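Signal transduction histidine-protein kinase/phosphatase MprB (Mycobacterium hassiacum, PDB 6BLK) probably uses ATP to phosphorylate itself on a histidine, and probably also acts as a phosphatase, in the MprAB two-component system, this chain being its ATP-binding domain. Local coordinates at residues H79-I84 with H150-G155; T36-I41 with L72-P77; G90-E95 with F104-A109. One frame throughout, in Å; residues are numbered along the deposited sequence.

Contact 1 of 3, residues H79-I84 with H150-G155; sequences HAELVI and HIVLPG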
loop_
_atom_site.group_PDB
_atom_site.type_symbol
_atom_site.label_atom_id
_atom_site.label_comp_id
_atom_site.label_asym_id
_atom_site.label_seq_id
_atom_site.Cartn_x
_atom_site.Cartn_y
_atom_site.Cartn_z
ATOM N N HIS A 79 -16.004 -6.829 2.560
ATOM C CA HIS A 79 -14.591 -6.469 2.571
ATOM C C HIS A 79 -13.953 -6.584 1.198
ATOM O O HIS A 79 -14.293 -7.457 0.407
ATOM C CB HIS A 79 -13.799 -7.345 3.538
ATOM C CG HIS A 79 -14.237 -7.243 4.958
ATOM N ND1 HIS A 79 -15.332 -7.925 5.447
ATOM C CD2 HIS A 79 -13.736 -6.533 5.994
ATOM C CE1 HIS A 79 -15.488 -7.628 6.725
ATOM N NE2 HIS A 79 -14.536 -6.787 7.082
ATOM N N ALA A 80 -12.929 -5.756 0.979
ATOM C CA ALA A 80 -12.104 -5.828 -0.203
ATOM C C ALA A 80 -10.653 -5.760 0.234
ATOM O O ALA A 80 -10.337 -5.360 1.353
ATOM C CB ALA A 80 -12.388 -4.695 -1.192
ATOM N N GLU A 81 -9.795 -6.224 -0.642
ATOM C CA GLU A 81 -8.378 -6.298 -0.361
ATOM C C GLU A 81 -7.635 -5.501 -1.415
ATOM O O GLU A 81 -7.799 -5.758 -2.610
ATOM C CB GLU A 81 -7.914 -7.757 -0.351
ATOM C CG GLU A 81 -6.500 -7.938 0.093
ATOM C CD GLU A 81 -5.968 -9.347 -0.184
ATOM O OE1 GLU A 81 -6.487 -10.013 -1.105
ATOM O OE2 GLU A 81 -5.016 -9.782 0.502
ATOM N N LEU A 82 -6.782 -4.590 -0.957
ATOM C CA LEU A 82 -5.882 -3.825 -1.806
ATOM C C LEU A 82 -4.513 -4.470 -1.682
ATOM O O LEU A 82 -3.995 -4.629 -0.576
ATOM C CB LEU A 82 -5.847 -2.351 -1.392
ATOM C CG LEU A 82 -4.764 -1.422 -1.953
ATOM C CD1 LEU A 82 -4.901 -1.185 -3.442
ATOM C CD2 LEU A 82 -4.829 -0.077 -1.223
ATOM N N VAL A 83 -3.939 -4.844 -2.802
ATOM C CA VAL A 83 -2.611 -5.446 -2.807
ATOM C C VAL A 83 -1.742 -4.606 -3.706
ATOM O O VAL A 83 -2.038 -4.453 -4.901
ATOM C CB VAL A 83 -2.618 -6.912 -3.265
ATOM C CG1 VAL A 83 -1.235 -7.517 -3.084
ATOM C CG2 VAL A 83 -3.614 -7.718 -2.490
ATOM N N ILE A 84 -0.668 -4.069 -3.141
ATOM C CA ILE A 84 0.309 -3.271 -3.882
ATOM C C ILE A 84 1.632 -4.040 -3.919
ATOM O O ILE A 84 2.158 -4.473 -2.880
ATOM C CB ILE A 84 0.483 -1.872 -3.277
ATOM C CG1 ILE A 84 -0.788 -1.043 -3.481
ATOM C CG2 ILE A 84 1.695 -1.166 -3.882
ATOM C CD1 ILE A 84 -0.898 0.190 -2.613
ATOM N N HIS A 150 -0.617 -6.104 1.692
ATOM C CA HIS A 150 -2.010 -6.494 1.569
ATOM C C HIS A 150 -2.811 -5.725 2.618
ATOM O O HIS A 150 -2.529 -5.846 3.818
ATOM C CB HIS A 150 -2.166 -7.999 1.834
ATOM C CG HIS A 150 -1.494 -8.913 0.864
ATOM N ND1 HIS A 150 -2.210 -9.728 0.017
ATOM C CD2 HIS A 150 -0.186 -9.205 0.646
ATOM C CE1 HIS A 150 -1.379 -10.459 -0.701
ATOM N NE2 HIS A 150 -0.145 -10.155 -0.345
ATOM N N ILE A 151 -3.830 -4.988 2.176
ATOM C CA ILE A 151 -4.687 -4.182 3.044
ATOM C C ILE A 151 -6.135 -4.598 2.825
ATOM O O ILE A 151 -6.681 -4.459 1.716
ATOM C CB ILE A 151 -4.516 -2.685 2.763
ATOM C CG1 ILE A 151 -3.090 -2.244 3.138
ATOM C CG2 ILE A 151 -5.577 -1.863 3.513
ATOM C CD1 ILE A 151 -2.730 -0.845 2.725
ATOM N N VAL A 152 -6.773 -5.051 3.892
ATOM C CA VAL A 152 -8.178 -5.401 3.855
ATOM C C VAL A 152 -8.964 -4.227 4.437
ATOM O O VAL A 152 -8.652 -3.752 5.531
ATOM C CB VAL A 152 -8.423 -6.709 4.615
ATOM C CG1 VAL A 152 -9.922 -7.013 4.672
ATOM C CG2 VAL A 152 -7.687 -7.825 3.938
ATOM N N LEU A 153 -9.998 -3.769 3.709
ATOM C CA LEU A 153 -10.818 -2.612 4.093
ATOM C C LEU A 153 -12.283 -3.027 4.104
ATOM O O LEU A 153 -12.790 -3.551 3.099
ATOM C CB LEU A 153 -10.658 -1.422 3.153
ATOM C CG LEU A 153 -9.283 -0.743 3.230
ATOM C CD1 LEU A 153 -9.230 0.308 2.140
ATOM C CD2 LEU A 153 -9.042 -0.152 4.625
ATOM N N PRO A 154 -13.008 -2.791 5.183
ATOM C CA PRO A 154 -14.455 -2.978 5.125
ATOM C C PRO A 154 -15.092 -1.931 4.229
ATOM O O PRO A 154 -14.603 -0.807 4.075
ATOM C CB PRO A 154 -14.899 -2.820 6.583
ATOM C CG PRO A 154 -13.870 -1.994 7.198
ATOM C CD PRO A 154 -12.564 -2.286 6.485
ATOM N N GLY A 155 -16.190 -2.317 3.604
ATOM C CA GLY A 155 -16.921 -1.347 2.806
ATOM C C GLY A 155 -17.997 -2.022 1.989
ATOM O O GLY A 155 -18.467 -3.107 2.334
#

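Contact 2 of 3, residues T36-I41 with L72-P77; sequences TPWQVI and LYQIDP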
loop_
_atom_site.group_PDB
_atom_site.type_symbol
_atom_site.label_atom_id
_atom_site.label_comp_id
_atom_site.label_asym_id
_atom_site.label_seq_id
_atom_site.Cartn_x
_atom_site.Cartn_y
_atom_site.Cartn_z
ATOM N N THR A 36 -11.494 -2.710 -8.445
ATOM C CA THR A 36 -12.941 -2.817 -8.464
ATOM C C THR A 36 -13.546 -1.672 -7.646
ATOM O O THR A 36 -12.989 -1.265 -6.630
ATOM C CB THR A 36 -13.408 -4.167 -7.921
ATOM O OG1 THR A 36 -14.706 -4.483 -8.461
ATOM C CG2 THR A 36 -13.500 -4.159 -6.411
ATOM N N PRO A 37 -14.675 -1.112 -8.098
ATOM C CA PRO A 37 -15.318 -0.021 -7.339
ATOM C C PRO A 37 -15.679 -0.444 -5.922
ATOM O O PRO A 37 -16.444 -1.402 -5.708
ATOM C CB PRO A 37 -16.575 0.299 -8.156
ATOM C CG PRO A 37 -16.197 -0.124 -9.572
ATOM C CD PRO A 37 -15.337 -1.331 -9.398
ATOM N N TRP A 38 -15.181 0.336 -4.964
ATOM C CA TRP A 38 -15.304 0.032 -3.534
ATOM C C TRP A 38 -15.438 1.316 -2.725
ATOM O O TRP A 38 -14.601 2.206 -2.812
ATOM C CB TRP A 38 -14.107 -0.770 -3.044
ATOM C CG TRP A 38 -14.300 -1.428 -1.740
ATOM C CD1 TRP A 38 -13.726 -1.114 -0.527
ATOM C CD2 TRP A 38 -15.129 -2.561 -1.517
ATOM N NE1 TRP A 38 -14.193 -1.982 0.444
ATOM C CE2 TRP A 38 -15.059 -2.871 -0.139
ATOM C CE3 TRP A 38 -15.946 -3.325 -2.341
ATOM C CZ2 TRP A 38 -15.754 -3.929 0.409
ATOM C CZ3 TRP A 38 -16.640 -4.370 -1.804
ATOM C CH2 TRP A 38 -16.538 -4.670 -0.425
ATOM N N GLN A 39 -16.437 1.366 -1.859
ATOM C CA GLN A 39 -16.691 2.530 -1.016
ATOM C C GLN A 39 -16.393 2.158 0.432
ATOM O O GLN A 39 -16.854 1.128 0.917
ATOM C CB GLN A 39 -18.141 3.012 -1.133
ATOM C CG GLN A 39 -18.465 4.174 -0.200
ATOM C CD GLN A 39 -19.946 4.451 -0.083
ATOM O OE1 GLN A 39 -20.643 3.862 0.742
ATOM N NE2 GLN A 39 -20.435 5.341 -0.918
ATOM N N VAL A 40 -15.574 2.972 1.083
ATOM C CA VAL A 40 -15.220 2.811 2.486
ATOM C C VAL A 40 -15.774 4.017 3.226
ATOM O O VAL A 40 -15.779 5.125 2.687
ATOM C CB VAL A 40 -13.690 2.712 2.664
ATOM C CG1 VAL A 40 -13.317 2.716 4.155
ATOM C CG2 VAL A 40 -13.130 1.454 1.947
ATOM N N ILE A 41 -16.267 3.807 4.447
ATOM C CA ILE A 41 -16.711 4.914 5.288
ATOM C C ILE A 41 -15.518 5.332 6.130
ATOM O O ILE A 41 -14.959 4.520 6.873
ATOM C CB ILE A 41 -17.909 4.523 6.174
ATOM C CG1 ILE A 41 -19.062 3.920 5.348
ATOM C CG2 ILE A 41 -18.384 5.752 6.976
ATOM C CD1 ILE A 41 -19.645 4.840 4.329
ATOM N N LEU A 72 -7.285 -4.135 -6.372
ATOM C CA LEU A 72 -8.288 -4.071 -5.321
ATOM C C LEU A 72 -9.447 -4.940 -5.775
ATOM O O LEU A 72 -10.075 -4.666 -6.804
ATOM C CB LEU A 72 -8.726 -2.624 -5.020
ATOM C CG LEU A 72 -9.615 -2.410 -3.798
ATOM C CD1 LEU A 72 -9.579 -0.943 -3.404
ATOM C CD2 LEU A 72 -11.010 -2.812 -4.138
ATOM N N TYR A 73 -9.720 -5.992 -5.011
ATOM C CA TYR A 73 -10.792 -6.921 -5.312
ATOM C C TYR A 73 -11.618 -7.139 -4.064
ATOM O O TYR A 73 -11.075 -7.191 -2.965
ATOM C CB TYR A 73 -10.241 -8.256 -5.779
ATOM C CG TYR A 73 -9.700 -8.266 -7.175
ATOM C CD1 TYR A 73 -10.559 -8.282 -8.268
ATOM C CD2 TYR A 73 -8.339 -8.284 -7.409
ATOM C CE1 TYR A 73 -10.057 -8.310 -9.566
ATOM C CE2 TYR A 73 -7.844 -8.306 -8.667
ATOM C CZ TYR A 73 -8.692 -8.313 -9.744
ATOM O OH TYR A 73 -8.115 -8.351 -11.010
ATOM N N GLN A 74 -12.922 -7.309 -4.253
ATOM C CA GLN A 74 -13.803 -7.732 -3.164
ATOM C C GLN A 74 -13.494 -9.180 -2.778
ATOM O O GLN A 74 -13.320 -10.032 -3.640
ATOM C CB GLN A 74 -15.262 -7.630 -3.611
ATOM C CG GLN A 74 -16.273 -7.981 -2.512
ATOM C CD GLN A 74 -17.695 -7.620 -2.861
ATOM O OE1 GLN A 74 -18.000 -7.227 -3.980
ATOM N NE2 GLN A 74 -18.591 -7.753 -1.878
ATOM N N ILE A 75 -13.419 -9.465 -1.480
ATOM C CA ILE A 75 -13.122 -10.812 -1.000
ATOM C C ILE A 75 -14.258 -11.436 -0.185
ATOM O O ILE A 75 -14.238 -12.658 0.019
ATOM C CB ILE A 75 -11.802 -10.844 -0.187
ATOM C CG1 ILE A 75 -11.905 -9.943 1.067
ATOM C CG2 ILE A 75 -10.645 -10.445 -1.055
ATOM C CD1 ILE A 75 -10.732 -10.076 2.054
ATOM N N ASP A 76 -15.262 -10.660 0.272
ATOM C CA ASP A 76 -16.506 -11.143 0.885
ATOM C C ASP A 76 -17.564 -10.031 0.814
ATOM O O ASP A 76 -17.279 -8.930 0.310
ATOM C CB ASP A 76 -16.243 -11.647 2.319
ATOM C CG ASP A 76 -15.801 -10.567 3.273
ATOM O OD1 ASP A 76 -16.519 -9.573 3.435
ATOM O OD2 ASP A 76 -14.729 -10.730 3.895
ATOM N N PRO A 77 -18.814 -10.267 1.261
ATOM C CA PRO A 77 -19.849 -9.237 1.096
ATOM C C PRO A 77 -19.506 -7.896 1.721
ATOM O O PRO A 77 -20.041 -6.868 1.275
ATOM C CB PRO A 77 -21.080 -9.882 1.758
ATOM C CG PRO A 77 -20.823 -11.340 1.619
ATOM C CD PRO A 77 -19.361 -11.509 1.821
#

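Contact 3 of 3, residues G90-E95 with F104-A109; sequences GIPPQE and FRSASA. With ATP (adenosine-5'-triphosphate), chain E.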
loop_
_atom_site.group_PDB
_atom_site.type_symbol
_atom_site.label_atom_id
_atom_site.label_comp_id
_atom_site.label_asym_id
_atom_site.label_seq_id
_atom_site.Cartn_x
_atom_site.Cartn_y
_atom_site.Cartn_z
ATOM N N GLY A 90 12.053 -7.424 -1.873
ATOM C CA GLY A 90 11.180 -8.094 -0.941
ATOM C C GLY A 90 11.667 -7.941 0.489
ATOM O O GLY A 90 12.828 -7.666 0.761
ATOM N N ILE A 91 10.744 -8.121 1.418
ATOM C CA ILE A 91 11.050 -8.090 2.848
ATOM C C ILE A 91 11.038 -9.531 3.348
ATOM O O ILE A 91 10.004 -10.201 3.235
ATOM C CB ILE A 91 10.049 -7.223 3.623
ATOM C CG1 ILE A 91 10.208 -5.755 3.194
ATOM C CG2 ILE A 91 10.264 -7.383 5.142
ATOM C CD1 ILE A 91 9.125 -4.815 3.707
ATOM N N PRO A 92 12.147 -10.044 3.884
ATOM C CA PRO A 92 12.227 -11.481 4.194
ATOM C C PRO A 92 11.354 -11.855 5.380
ATOM O O PRO A 92 10.968 -10.991 6.182
ATOM C CB PRO A 92 13.716 -11.688 4.515
ATOM C CG PRO A 92 14.173 -10.348 5.015
ATOM C CD PRO A 92 13.375 -9.322 4.253
ATOM N N PRO A 93 11.033 -13.146 5.538
ATOM C CA PRO A 93 10.065 -13.541 6.575
ATOM C C PRO A 93 10.393 -13.070 7.979
ATOM O O PRO A 93 9.476 -12.684 8.714
ATOM C CB PRO A 93 10.085 -15.074 6.485
ATOM C CG PRO A 93 10.512 -15.348 5.102
ATOM C CD PRO A 93 11.469 -14.303 4.736
ATOM N N GLN A 94 11.662 -13.105 8.382
ATOM C CA GLN A 94 12.015 -12.829 9.771
ATOM C C GLN A 94 11.798 -11.366 10.153
ATOM O O GLN A 94 11.535 -11.078 11.327
ATOM C CB GLN A 94 13.471 -13.245 10.039
ATOM C CG GLN A 94 14.552 -12.484 9.270
ATOM C CD GLN A 94 14.814 -13.028 7.852
ATOM O OE1 GLN A 94 14.083 -13.894 7.348
ATOM N NE2 GLN A 94 15.873 -12.521 7.215
ATOM N N GLU A 95 11.878 -10.450 9.187
ATOM C CA GLU A 95 11.658 -9.025 9.405
ATOM C C GLU A 95 10.190 -8.625 9.349
ATOM O O GLU A 95 9.878 -7.466 9.642
ATOM C CB GLU A 95 12.408 -8.204 8.350
ATOM C CG GLU A 95 13.916 -8.306 8.423
ATOM C CD GLU A 95 14.615 -7.382 7.456
ATOM O OE1 GLU A 95 13.993 -6.936 6.458
ATOM O OE2 GLU A 95 15.805 -7.080 7.704
ATOM N N PHE A 104 11.763 1.054 11.532
ATOM C CA PHE A 104 12.239 -0.150 10.862
ATOM C C PHE A 104 12.971 0.193 9.572
ATOM O O PHE A 104 12.576 1.099 8.838
ATOM C CB PHE A 104 11.077 -1.091 10.553
ATOM C CG PHE A 104 11.460 -2.217 9.625
ATOM C CD1 PHE A 104 12.391 -3.161 10.023
ATOM C CD2 PHE A 104 10.910 -2.317 8.362
ATOM C CE1 PHE A 104 12.757 -4.188 9.186
ATOM C CE2 PHE A 104 11.268 -3.342 7.532
ATOM C CZ PHE A 104 12.197 -4.278 7.943
ATOM N N ARG A 105 14.084 -0.513 9.335
ATOM C CA ARG A 105 14.869 -0.390 8.112
ATOM C C ARG A 105 15.340 -1.787 7.733
ATOM O O ARG A 105 16.053 -2.428 8.513
ATOM C CB ARG A 105 16.056 0.554 8.350
ATOM C CG ARG A 105 16.553 1.306 7.147
ATOM C CD ARG A 105 17.503 2.403 7.589
ATOM N NE ARG A 105 18.054 3.119 6.440
ATOM C CZ ARG A 105 17.602 4.267 5.948
ATOM N NH1 ARG A 105 16.561 4.893 6.481
ATOM N NH2 ARG A 105 18.210 4.806 4.903
ATOM N N SER A 106 14.953 -2.259 6.545
ATOM C CA SER A 106 15.351 -3.582 6.074
ATOM C C SER A 106 16.802 -3.606 5.584
ATOM O O SER A 106 17.216 -2.764 4.785
ATOM C CB SER A 106 14.426 -4.019 4.940
ATOM O OG SER A 106 14.763 -5.318 4.481
ATOM N N ALA A 107 17.556 -4.606 6.045
ATOM C CA ALA A 107 18.900 -4.838 5.530
ATOM C C ALA A 107 18.890 -5.341 4.088
ATOM O O ALA A 107 19.931 -5.272 3.419
ATOM C CB ALA A 107 19.625 -5.843 6.421
ATOM N N SER A 108 17.738 -5.837 3.597
ATOM C CA SER A 108 17.619 -6.342 2.220
ATOM C C SER A 108 17.412 -5.239 1.196
ATOM O O SER A 108 17.588 -5.480 -0.006
ATOM C CB SER A 108 16.441 -7.330 2.093
ATOM O OG SER A 108 16.627 -8.500 2.880
ATOM N N ALA A 109 17.012 -4.056 1.635
ATOM C CA ALA A 109 16.662 -2.960 0.752
ATOM C C ALA A 109 17.739 -1.893 0.843
ATOM O O ALA A 109 18.270 -1.633 1.926
ATOM C CB ALA A 109 15.296 -2.378 1.126
HETATM P PG ATP E . 9.356 7.211 5.168
HETATM O O1G ATP E . 8.312 6.274 4.591
HETATM O O2G ATP E . 9.166 7.683 6.617
HETATM O O3G ATP E . 9.777 8.330 4.230
HETATM P PB ATP E . 10.886 4.737 4.831
HETATM O O1B ATP E . 12.336 4.377 5.105
HETATM O O2B ATP E . 10.328 4.698 3.451
HETATM O O3B ATP E . 10.693 6.290 5.299
HETATM P PA ATP E . 8.691 2.977 5.665
HETATM O O1A ATP E . 7.972 2.906 7.009
HETATM O O2A ATP E . 7.896 3.413 4.460
HETATM O O3A ATP E . 9.989 3.932 5.933
HETATM O "O5'" ATP E . 9.399 1.595 5.442
HETATM C "C5'" ATP E . 10.223 1.036 6.450
HETATM C "C4'" ATP E . 11.356 0.269 5.779
HETATM O "O4'" ATP E . 10.783 -0.928 5.239
HETATM C "C3'" ATP E . 12.089 0.948 4.616
HETATM O "O3'" ATP E . 13.171 1.792 5.066
HETATM C "C2'" ATP E . 12.588 -0.264 3.851
HETATM O "O2'" ATP E . 13.763 -0.831 4.458
HETATM C "C1'" ATP E . 11.471 -1.266 4.042
HETATM N N9 ATP E . 10.471 -1.250 2.959
HETATM C C8 ATP E . 9.197 -0.729 2.984
HETATM N N7 ATP E . 8.570 -0.962 1.796
HETATM C C5 ATP E . 9.449 -1.638 1.023
HETATM C C6 ATP E . 9.376 -2.196 -0.309
HETATM N N6 ATP E . 8.263 -2.015 -1.031
HETATM N N1 ATP E . 10.451 -2.836 -0.767
HETATM C C2 ATP E . 11.567 -2.989 -0.032
HETATM N N3 ATP E . 11.696 -2.518 1.216
HETATM C C4 ATP E . 10.667 -1.847 1.783
HETATM O O HOH W 1 17.087 -8.378 5.509
#

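Contact 1 of 3, residues H79-I84 with H150-G155
Glu81 and His150 face the same side of an antiparallel strand pair, 79-84 against 150-154, in the mixed sheet of the GHKL-type ATPase fold that histidine kinases share with DNA gyrase B and HSP90. Four backbone hydrogen bonds tie the strands, two at Ala80 with Leu153 and two at Leu82 with Ile151; the shortest runs from Leu82 N to Ile151 O, 2.7 Å. Glu81-Val152, a non-hydrogen-bonded pair, lies between them; His79-Pro154 and Val83-His150 flank them.

Glu81 shows how a side chain can reach past its direct partner. Its CB lies near Ile151 O. CG, anti to the backbone N (chi1 -173°), comes 4.0 Å from Val152 CG2, and from there the chain runs on extended. CD lies at the edge of the His150 ring, and OE2 takes a hydrogen bond of 2.8 Å from His150 ND1. The bond therefore links residues diagonally, from one pair to the next. Its donor N-H points in the imidazole plane, whereas the carboxylate is met from above its own plane, the two planes being 42° apart.

Val83 covers one face of that ring, CG1 over its centre in a CH-pi contact, 3.9 Å from the centroid. The opposite face of the sheet is apolar. Leu82 and Ile151 are both buried there, CB to CB 4.4 Å, and Leu82 continues onto Val51 of helix 44-60, which covers this side.

Toward the far end of the pair His79 crosses Pro154. ND1 of His79 is bonded to Asp76, while its CD2 rests 3.7 Å from Pro154 CA.

Contact 2 of 3, residues T36-I41 with L72-P77
Thr36 and Leu72 make the close-packed half of this contact. Thr36 N gives a nearly straight hydrogen bond to Leu72 O, 2.9 Å, and the side chains meet at about a right angle, Thr36 CG2 lying 3.6 Å from Leu72 CD2 in one of two threonine conformers. Leu72 CD2 also reaches Trp38 CB, at 3.9 Å, and Leu72 is buried further against Met11 and Ile15 of helix 11-25.

Strands 30-40 and 67-76 are the parallel strands of a beta-alpha-beta unit joined through helix 44-60. Here they part: the short segments 38-40 and 72-76 run at 74° to each other, with a closest axis distance of 9.5 Å.

Past that divergence side chains bridge the strands. Trp38 turns the edge of its indole to Gln74, CZ3 coming 3.6 Å from Gln74 CD, with ring and amide planes 60° apart. The amide is steadied from its own strand, where Gln74 NE2 donates to Asp76 O over 2.8 Å, arriving from above the carbonyl plane. Ile75 and Asp76 form a classic bulge opposite His79. On the solvent side Tyr73 points away from strand 38-40, and the exposed Pro77 leaves its carbonyl O 4.5 Å from Trp38 CH2.

Contact 3 of 3, residues G90-E95 with F104-A109
Ser106 OG is held by two groups at once. It donates to Glu95 OE1 over 2.7 Å, meeting the syn lone pair of that oxygen, and it accepts from the backbone N of Ser108, two residues on, which makes an ST turn at the start of the type I turn from Ser106 to Ala109. OG stands anti to the backbone N of its own residue (chi1 -178°), a position from which it reaches the carboxylate.

Glu95 answers with both oxygens. OE2 accepts a weak bond from Ala107 N at 3.5 Å and a second weak one from a water, which in turn lies 2.7 Å from Ser108 OG and is hydrogen-bonded to it. One carboxylate thus gathers the turn through a hydroxyl, an amide and a water, and these donors probably help to stabilise its negative charge. Phe104 adds an apolar border: its ring stands upright to the carboxylate, the planes 89° apart, and turns its CZ edge to Glu95 OE1 at 3.5 Å. On the exposed side Ser108 OG packs against the Pro92 ring, 3.6 Å from CD.

Both segments reach the nucleotide. Ser106 N, lying over one face of the Phe104 ring toward its rim, donates to ATP O2' at 2.8 Å. CD2 and CE2 of Phe104 both approach the ribose O4', and Ala109 CB comes 3.6 Å from ATP N3; from 90-95, Ile91 CD1 touches the base at C4 and N9. Glu95 is thus placed as a second-shell residue and probably helps to position the serine whose backbone holds the ribose. With Asp86, which also bonds ATP, opening the DxGxG motif (G1 box), Gly90 closing it and Phe104 in the F box, this is a Bergerat-type ATP site.

Overall arrangement
The three contacts illustrate how bonding changes with place in a fold. Contact 1 lies nearest the centre of the chain and relies on regular strand pairing, with one buried apolar face and one partly exposed mixed face. Contact 2 adjoins it, centres about 7 Å apart, since strands 67-76 and 79-85 are neighbours in the same sheet: Glu81 N probably bonds Tyr73 O, and the Trp38 indole packs against His79 and Gly155. Between the diverging segments one backbone bond remains and side chains do the rest. Contact 3 stands apart, its centre about 23 Å from that of contact 1, in a loop without strands, where a carboxylate, hydroxyls and water organise the chain beside ATP.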